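PDB 5Z1N: G-protein interacting protein 1, which probably binds heterotrimeric G proteins and sequesters them in the cytosol during chemotaxis, its C-terminal TNFAIP8-like region holding phospholipid in a helical pocket. Local coordinates for residues L17-V28 against L145-L154. Numbering follows the deposited sequence.
With PEF (di-palmitoyl-3-sn-phosphatidylethanolamine), chain B.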
# COMPACT_ATOMS: atom_id res chain seq x y z
N LEU A 17 -8.42 4.33 4.91
CA LEU A 17 -7.08 4.27 4.32
C LEU A 17 -7.15 4.12 2.80
O LEU A 17 -6.48 4.84 2.05
CB LEU A 17 -6.30 3.11 4.94
CG LEU A 17 -5.61 3.41 6.27
CD1 LEU A 17 -5.24 2.13 6.98
CD2 LEU A 17 -4.38 4.25 6.00
N ILE A 18 -7.97 3.18 2.33
CA ILE A 18 -8.08 2.94 0.90
C ILE A 18 -8.69 4.15 0.20
O ILE A 18 -8.31 4.47 -0.93
CB ILE A 18 -8.89 1.66 0.65
CG1 ILE A 18 -8.19 0.47 1.31
CG2 ILE A 18 -9.04 1.41 -0.85
CD1 ILE A 18 -8.93 -0.84 1.16
N GLY A 19 -9.62 4.84 0.85
CA GLY A 19 -10.15 6.07 0.28
C GLY A 19 -9.08 7.13 0.08
O GLY A 19 -9.03 7.79 -0.96
N SER A 20 -8.20 7.31 1.08
CA SER A 20 -7.13 8.29 0.94
C SER A 20 -6.19 7.92 -0.21
O SER A 20 -5.86 8.77 -1.06
CB SER A 20 -6.36 8.41 2.26
OG SER A 20 -7.21 8.90 3.29
N VAL A 21 -5.76 6.66 -0.25
CA VAL A 21 -4.92 6.20 -1.35
C VAL A 21 -5.61 6.45 -2.69
O VAL A 21 -4.99 6.96 -3.64
CB VAL A 21 -4.58 4.70 -1.18
CG1 VAL A 21 -3.86 4.19 -2.40
CG2 VAL A 21 -3.74 4.50 0.06
N LYS A 22 -6.90 6.12 -2.79
CA LYS A 22 -7.61 6.24 -4.05
C LYS A 22 -7.68 7.69 -4.51
O LYS A 22 -7.53 7.98 -5.70
CB LYS A 22 -9.02 5.66 -3.94
CG LYS A 22 -9.80 5.73 -5.25
CD LYS A 22 -11.20 5.16 -5.12
CE LYS A 22 -11.89 5.12 -6.48
NZ LYS A 22 -13.28 4.59 -6.42
N LYS A 23 -7.92 8.62 -3.58
CA LYS A 23 -7.96 10.03 -3.98
C LYS A 23 -6.61 10.48 -4.51
O LYS A 23 -6.53 11.18 -5.54
CB LYS A 23 -8.41 10.90 -2.81
CG LYS A 23 -8.51 12.38 -3.17
CD LYS A 23 -9.37 13.15 -2.17
CE LYS A 23 -8.76 13.14 -0.77
NZ LYS A 23 -9.67 13.78 0.23
N ILE A 24 -5.53 10.07 -3.84
CA ILE A 24 -4.20 10.45 -4.33
C ILE A 24 -3.94 9.87 -5.72
O ILE A 24 -3.43 10.56 -6.61
CB ILE A 24 -3.13 10.02 -3.31
CG1 ILE A 24 -3.20 10.93 -2.08
CG2 ILE A 24 -1.75 10.07 -3.93
CD1 ILE A 24 -2.43 10.43 -0.87
N ILE A 25 -4.32 8.61 -5.93
CA ILE A 25 -4.14 7.98 -7.24
C ILE A 25 -4.92 8.74 -8.30
O ILE A 25 -4.42 8.98 -9.41
CB ILE A 25 -4.53 6.50 -7.20
CG1 ILE A 25 -3.62 5.72 -6.26
CG2 ILE A 25 -4.47 5.89 -8.60
CD1 ILE A 25 -3.97 4.26 -6.17
N LYS A 26 -6.17 9.11 -7.99
CA LYS A 26 -6.95 9.94 -8.91
C LYS A 26 -6.17 11.19 -9.30
O LYS A 26 -6.06 11.53 -10.48
CB LYS A 26 -8.28 10.34 -8.26
CG LYS A 26 -9.40 9.32 -8.41
CD LYS A 26 -10.77 9.97 -8.26
CE LYS A 26 -10.95 10.60 -6.90
NZ LYS A 26 -12.30 11.23 -6.76
N ARG A 27 -5.59 11.87 -8.30
CA ARG A 27 -4.89 13.11 -8.59
C ARG A 27 -3.64 12.90 -9.45
O ARG A 27 -3.31 13.75 -10.27
CB ARG A 27 -4.52 13.81 -7.28
CG ARG A 27 -5.72 14.25 -6.45
CD ARG A 27 -6.52 15.36 -7.14
NE ARG A 27 -7.54 14.84 -8.06
CZ ARG A 27 -8.79 14.55 -7.71
NH1 ARG A 27 -9.64 14.10 -8.62
NH2 ARG A 27 -9.19 14.72 -6.46
N VAL A 28 -2.94 11.77 -9.28
CA VAL A 28 -1.70 11.59 -10.02
C VAL A 28 -1.87 10.92 -11.38
O VAL A 28 -0.99 11.05 -12.24
CB VAL A 28 -0.67 10.79 -9.21
CG1 VAL A 28 -0.32 11.53 -7.92
CG2 VAL A 28 -1.20 9.41 -8.92
N LEU A 145 1.25 17.52 -5.76
CA LEU A 145 -0.05 17.48 -5.11
C LEU A 145 -0.37 18.81 -4.46
O LEU A 145 0.51 19.54 -4.01
CB LEU A 145 -0.12 16.37 -4.05
CG LEU A 145 -0.33 14.92 -4.49
CD1 LEU A 145 -0.61 14.06 -3.28
CD2 LEU A 145 -1.46 14.81 -5.50
N GLU A 146 -1.66 19.13 -4.42
CA GLU A 146 -2.12 20.23 -3.59
C GLU A 146 -2.23 19.76 -2.14
O GLU A 146 -2.25 18.56 -1.85
CB GLU A 146 -3.48 20.76 -4.07
CG GLU A 146 -3.75 20.58 -5.56
CD GLU A 146 -3.02 21.59 -6.42
OE1 GLU A 146 -2.47 22.56 -5.87
OE2 GLU A 146 -3.01 21.40 -7.66
N ILE A 147 -2.28 20.72 -1.22
CA ILE A 147 -2.49 20.39 0.19
C ILE A 147 -3.86 19.76 0.39
O ILE A 147 -4.05 18.94 1.29
CB ILE A 147 -2.28 21.63 1.08
CG1 ILE A 147 -2.14 21.23 2.55
CG2 ILE A 147 -3.41 22.64 0.89
CD1 ILE A 147 -0.77 20.70 2.91
N GLU A 148 -4.84 20.12 -0.45
CA GLU A 148 -6.18 19.56 -0.36
C GLU A 148 -6.24 18.09 -0.76
O GLU A 148 -7.28 17.45 -0.54
CB GLU A 148 -7.15 20.36 -1.23
CG GLU A 148 -7.71 21.61 -0.57
CD GLU A 148 -6.75 22.78 -0.62
OE1 GLU A 148 -6.84 23.66 0.27
OE2 GLU A 148 -5.90 22.82 -1.54
N ASP A 149 -5.18 17.54 -1.34
CA ASP A 149 -5.18 16.14 -1.75
C ASP A 149 -4.90 15.18 -0.59
O ASP A 149 -4.97 13.96 -0.79
CB ASP A 149 -4.17 15.94 -2.88
CG ASP A 149 -4.55 16.72 -4.13
OD1 ASP A 149 -3.66 17.17 -4.88
OD2 ASP A 149 -5.77 16.91 -4.35
N ASP A 150 -4.57 15.71 0.59
CA ASP A 150 -4.68 14.98 1.85
C ASP A 150 -3.72 13.79 1.92
O ASP A 150 -4.07 12.73 2.45
CB ASP A 150 -6.12 14.54 2.11
CG ASP A 150 -7.03 15.72 2.45
OD1 ASP A 150 -6.54 16.70 3.04
OD2 ASP A 150 -8.23 15.66 2.13
N LEU A 151 -2.50 13.97 1.41
CA LEU A 151 -1.43 13.05 1.75
C LEU A 151 -1.26 12.95 3.27
O LEU A 151 -0.90 11.89 3.79
CB LEU A 151 -0.12 13.51 1.10
CG LEU A 151 1.13 12.66 1.33
CD1 LEU A 151 0.95 11.26 0.74
CD2 LEU A 151 2.33 13.35 0.74
N PHE A 152 -1.55 14.05 3.98
CA PHE A 152 -1.43 14.05 5.44
C PHE A 152 -2.31 12.99 6.08
O PHE A 152 -1.90 12.32 7.03
CB PHE A 152 -1.77 15.42 6.01
CG PHE A 152 -1.97 15.43 7.50
CD1 PHE A 152 -0.88 15.40 8.36
CD2 PHE A 152 -3.25 15.43 8.05
CE1 PHE A 152 -1.06 15.39 9.73
CE2 PHE A 152 -3.44 15.42 9.42
CZ PHE A 152 -2.34 15.39 10.26
N LEU A 153 -3.55 12.83 5.59
CA LEU A 153 -4.44 11.84 6.18
C LEU A 153 -3.90 10.43 5.99
O LEU A 153 -3.94 9.61 6.92
CB LEU A 153 -5.84 11.97 5.55
CG LEU A 153 -6.52 13.32 5.75
CD1 LEU A 153 -7.94 13.29 5.21
CD2 LEU A 153 -6.52 13.71 7.22
N LEU A 154 -3.36 10.14 4.80
CA LEU A 154 -2.84 8.81 4.53
C LEU A 154 -1.60 8.52 5.38
O LEU A 154 -1.54 7.49 6.06
CB LEU A 154 -2.51 8.67 3.05
CG LEU A 154 -1.78 7.37 2.70
CD1 LEU A 154 -2.65 6.17 3.06
CD2 LEU A 154 -1.39 7.34 1.23
C2 PEF B . -7.90 -4.14 8.50
C1 PEF B . -7.52 -5.44 9.21
N PEF B . -5.43 -6.14 14.72
C3 PEF B . -8.11 -3.01 9.49
C4 PEF B . -5.71 -7.05 12.49
C5 PEF B . -5.24 -7.33 13.91
C10 PEF B . -7.25 -3.26 6.38
C11 PEF B . -6.25 -3.08 5.27
C12 PEF B . -6.25 -1.66 4.72
C13 PEF B . -5.00 -1.49 3.85
C14 PEF B . -4.95 -0.17 3.10
C15 PEF B . -3.53 0.04 2.57
C16 PEF B . -3.42 1.29 1.71
C17 PEF B . -1.96 1.70 1.52
C18 PEF B . -1.07 0.52 1.16
C19 PEF B . 0.01 0.91 0.16
C20 PEF B . 0.77 2.17 0.58
C21 PEF B . 0.80 3.18 -0.55
C22 PEF B . 1.44 4.49 -0.11
C23 PEF B . 1.13 5.62 -1.10
C24 PEF B . 1.87 6.89 -0.72
C25 PEF B . 1.44 8.06 -1.58
C30 PEF B . -6.25 -1.39 9.34
C31 PEF B . -4.91 -0.88 9.80
C32 PEF B . -3.83 -1.27 8.79
C33 PEF B . -3.56 -2.77 8.82
C34 PEF B . -3.06 -3.25 7.46
C35 PEF B . -2.59 -4.70 7.53
C36 PEF B . -2.65 -5.37 6.16
C37 PEF B . -1.78 -6.62 6.09
C38 PEF B . -2.01 -7.36 4.78
C39 PEF B . -0.69 -7.62 4.05
C40 PEF B . -0.90 -8.41 2.76
C41 PEF B . -1.80 -7.67 1.77
C42 PEF B . -1.19 -6.35 1.32
C43 PEF B . -2.02 -5.73 0.19
C44 PEF B . -1.45 -4.39 -0.25
C45 PEF B . -2.15 -3.90 -1.51
O4 PEF B . -8.43 -2.97 6.23
O5 PEF B . -6.86 -0.82 8.45
O2 PEF B . -6.81 -3.79 7.65
O3 PEF B . -6.83 -2.57 9.94
O1P PEF B . -9.41 -7.06 12.01
O2P PEF B . -7.38 -7.91 10.56
O3P PEF B . -8.10 -5.48 10.51
O4P PEF B . -7.00 -6.44 12.52
P PEF B . -8.05 -6.83 11.37
O HOH W 1 -6.16 11.46 0.29
O HOH W 2 -6.45 7.72 5.79
O HOH W 3 -9.45 16.61 -1.66
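Leu154 fits as a knob into a hole formed by Leu17, Ser20, Val21 and Ile24. With CG anti to the backbone N (chi1 173°), CD1 is turned to Val21 and Leu17 and CD2 to the lipid. CD1 meets Val21 CG2 at 3.6 Å and also touches Leu17 CD2. CD2 reaches C24 of the bound phosphatidylethanolamine at 3.8 Å. Val21 CG2 packs on the same acyl chain, so this corner walls the lipid pocket. Ile24 CD1 lies against Leu151 CD1 at 3.8 Å. Further along, Lys23 bends at chi3 (63°) and forms a salt bridge from NZ to the anti lone pair of Asp150 OD2, 3.0 Å away. A water lies 3.0 Å from both Ser20 O and Asp149 O and can donate to either. Asp149 OD1 accepts the backbone N-H of Glu146 at 2.8 Å, from above the carboxylate plane. Asp149 OD2 rests against the Arg27 methylenes, 3.3 Å from Arg27 CD. An alanine in place of Asp149 would probably leave Glu146 N without this acceptor and Arg27 without the carboxylate beside its methylenes. Leu145 CD2 packs on Arg27 CB. The contact joins helix 12-28 to the start of helix 151-158 and the 3-10 turn before it, while helix 135-144 packs on Ile24, Val28 and Leu151.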